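PDB 5LP5: Rod shape-determining protein (MreC) from Helicobacter pylori, which binds penicillin-binding protein 2 in a core cell-wall synthesis complex and probably helps this enzyme build the wall that sets cell shape. Local coordinates for residues E121-G127 with S244-N248. Residues are numbered along the deposited sequence; the frame is centred on the assembly and turned at random.
Sequences EENKIYG and SDVKN
Glu121 reaches across to the carboxy-terminal Asn248, the two side chains coming from opposite directions, with carboxylate and amide planes 33° apart. Asn248 ND2 donates to the syn side of Glu121 OE2 at 2.7 Å, though Asn248 is poorly ordered, which makes this outer bond less certain than those made by Lys124. The backbone of Glu121 is tied within its own segment: its N donates to the hydroxyl of Tyr126, OH, at 3.0 Å, a bond that ties the start of the loop to the far end of the ring.

Lys124 does most of the bridging. Its CG stands anti to the backbone N (chi1 -172°) and the chain beyond runs fully extended, passing one face of the Tyr126 ring with CG and carrying the ammonium to the opposing strand. There NZ makes a salt bridge to Asp245 OD1 at 2.9 Å, on the syn side, and a second bond to Val246 O at 3.0 Å, approaching that carbonyl from above its plane. Asp245 OD2 also pairs with Lys247 NZ in a salt bridge whose hydrogen bond is weak; the carboxylate therefore has a lysine at each oxygen, which would probably favour its ionised form.

The Tyr126 ring lies alongside Asp245, with Asp245 CG 3.7 Å from Tyr126 CE1 and the carboxylate turned 80° from the ring plane; Ser244 O meets the ring edge. At Gly127 the two segments become paired strands: Ser244 N donates to Gly127 O at 2.6 Å, while the return bond from Gly127 N to Ser244 O is weak. This antiparallel hydrogen-bonded pair joins strand 125-129 to the last strand, 241-246, in one of the molecule's two six-stranded barrels. Strand 134-141 pairs with the far side of 125-129, with Tyr126 bonded through its backbone to Ala138, and strand 93-103 closes the barrel on the other side of 241-246, with a backbone hydrogen bond between Thr94 and Asp245.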
loop_
_atom_site.group_PDB
_atom_site.type_symbol
_atom_site.label_atom_id
_atom_site.label_comp_id
_atom_site.label_asym_id
_atom_site.label_seq_id
_atom_site.Cartn_x
_atom_site.Cartn_y
_atom_site.Cartn_z
ATOM N N GLU C 121 25.016 3.642 -29.430
ATOM C CA GLU C 121 25.166 2.350 -28.793
ATOM C C GLU C 121 23.994 1.459 -29.159
ATOM O O GLU C 121 22.829 1.909 -29.231
ATOM C CB GLU C 121 25.175 2.470 -27.277
ATOM C CG GLU C 121 26.257 3.300 -26.644
ATOM C CD GLU C 121 26.079 3.322 -25.140
ATOM O OE1 GLU C 121 25.348 2.446 -24.606
ATOM O OE2 GLU C 121 26.655 4.221 -24.495
ATOM N N GLU C 122 24.298 0.179 -29.327
ATOM C CA GLU C 122 23.303 -0.775 -29.697
ATOM C C GLU C 122 22.502 -1.140 -28.459
ATOM O O GLU C 122 23.041 -1.254 -27.368
ATOM C CB GLU C 122 23.957 -2.005 -30.330
ATOM C CG GLU C 122 22.978 -2.856 -31.138
ATOM C CD GLU C 122 23.633 -3.843 -32.056
ATOM O OE1 GLU C 122 24.649 -3.478 -32.692
ATOM O OE2 GLU C 122 23.104 -4.970 -32.137
ATOM N N ASN C 123 21.195 -1.272 -28.644
ATOM C CA ASN C 123 20.267 -1.653 -27.586
ATOM C C ASN C 123 20.034 -0.582 -26.525
ATOM O O ASN C 123 19.197 -0.773 -25.645
ATOM C CB ASN C 123 20.686 -2.955 -26.923
ATOM C CG ASN C 123 20.847 -4.071 -27.919
ATOM O OD1 ASN C 123 21.962 -4.553 -28.124
ATOM N ND2 ASN C 123 19.740 -4.469 -28.575
ATOM N N LYS C 124 20.740 0.542 -26.597
ATOM C CA LYS C 124 20.403 1.653 -25.733
ATOM C C LYS C 124 19.108 2.235 -26.245
ATOM O O LYS C 124 18.927 2.367 -27.462
ATOM C CB LYS C 124 21.486 2.718 -25.751
ATOM C CG LYS C 124 21.256 3.806 -24.714
ATOM C CD LYS C 124 22.273 4.925 -24.833
ATOM C CE LYS C 124 21.901 6.068 -23.908
ATOM N NZ LYS C 124 22.851 7.172 -23.950
ATOM N N ILE C 125 18.210 2.566 -25.328
ATOM C CA ILE C 125 16.924 3.129 -25.696
ATOM C C ILE C 125 16.971 4.655 -25.703
ATOM O O ILE C 125 17.186 5.281 -24.665
ATOM C CB ILE C 125 15.831 2.696 -24.713
ATOM C CG1 ILE C 125 15.703 1.181 -24.678
ATOM C CG2 ILE C 125 14.506 3.324 -25.087
ATOM C CD1 ILE C 125 15.086 0.672 -23.394
ATOM N N TYR C 126 16.757 5.239 -26.877
ATOM C CA TYR C 126 16.773 6.682 -27.069
ATOM C C TYR C 126 15.360 7.221 -27.149
ATOM O O TYR C 126 14.442 6.491 -27.461
ATOM C CB TYR C 126 17.529 7.033 -28.359
ATOM C CG TYR C 126 18.987 6.634 -28.342
ATOM C CD1 TYR C 126 19.935 7.412 -27.690
ATOM C CD2 TYR C 126 19.419 5.462 -28.952
ATOM C CE1 TYR C 126 21.272 7.041 -27.658
ATOM C CE2 TYR C 126 20.754 5.090 -28.928
ATOM C CZ TYR C 126 21.681 5.882 -28.278
ATOM O OH TYR C 126 23.011 5.539 -28.228
ATOM N N GLY C 127 15.197 8.502 -26.846
ATOM C CA GLY C 127 13.896 9.161 -26.940
ATOM C C GLY C 127 13.770 9.863 -28.275
ATOM O O GLY C 127 14.760 10.299 -28.848
ATOM N N SER C 244 16.939 11.752 -28.709
ATOM C CA SER C 244 17.360 12.180 -27.373
ATOM C C SER C 244 18.378 11.245 -26.750
ATOM O O SER C 244 18.023 10.147 -26.357
ATOM C CB SER C 244 16.157 12.275 -26.451
ATOM O OG SER C 244 16.609 12.465 -25.126
ATOM N N ASP C 245 19.626 11.709 -26.640
ATOM C CA ASP C 245 20.743 10.923 -26.107
ATOM C C ASP C 245 21.159 11.463 -24.731
ATOM O O ASP C 245 21.847 12.491 -24.659
ATOM C CB ASP C 245 21.923 10.972 -27.092
ATOM C CG ASP C 245 23.105 10.047 -26.673
ATOM O OD1 ASP C 245 23.133 9.517 -25.574
ATOM O OD2 ASP C 245 24.035 9.817 -27.434
ATOM N N VAL C 246 20.754 10.777 -23.661
ATOM C CA VAL C 246 21.089 11.191 -22.282
ATOM C C VAL C 246 22.334 10.436 -21.849
ATOM O O VAL C 246 22.341 9.214 -21.881
ATOM C CB VAL C 246 19.947 10.840 -21.305
ATOM C CG1 VAL C 246 20.362 11.088 -19.877
ATOM C CG2 VAL C 246 18.683 11.629 -21.613
ATOM N N LYS C 247 23.371 11.177 -21.485
ATOM C CA LYS C 247 24.688 10.594 -21.304
ATOM C C LYS C 247 24.633 9.563 -20.170
ATOM O O LYS C 247 24.179 9.867 -19.061
ATOM C CB LYS C 247 25.762 11.690 -21.103
ATOM C CG LYS C 247 26.073 12.481 -22.388
ATOM C CD LYS C 247 26.715 11.616 -23.494
ATOM C CE LYS C 247 26.123 11.866 -24.890
ATOM N NZ LYS C 247 26.757 11.007 -25.941
ATOM N N ASN C 248 25.042 8.326 -20.478
ATOM C CA ASN C 248 24.797 7.201 -19.573
ATOM C C ASN C 248 25.903 7.104 -18.559
ATOM O O ASN C 248 26.644 8.063 -18.377
ATOM C CB ASN C 248 24.542 5.863 -20.320
ATOM C CG ASN C 248 25.506 5.607 -21.467
ATOM O OD1 ASN C 248 26.400 6.404 -21.742
ATOM N ND2 ASN C 248 25.317 4.477 -22.147
#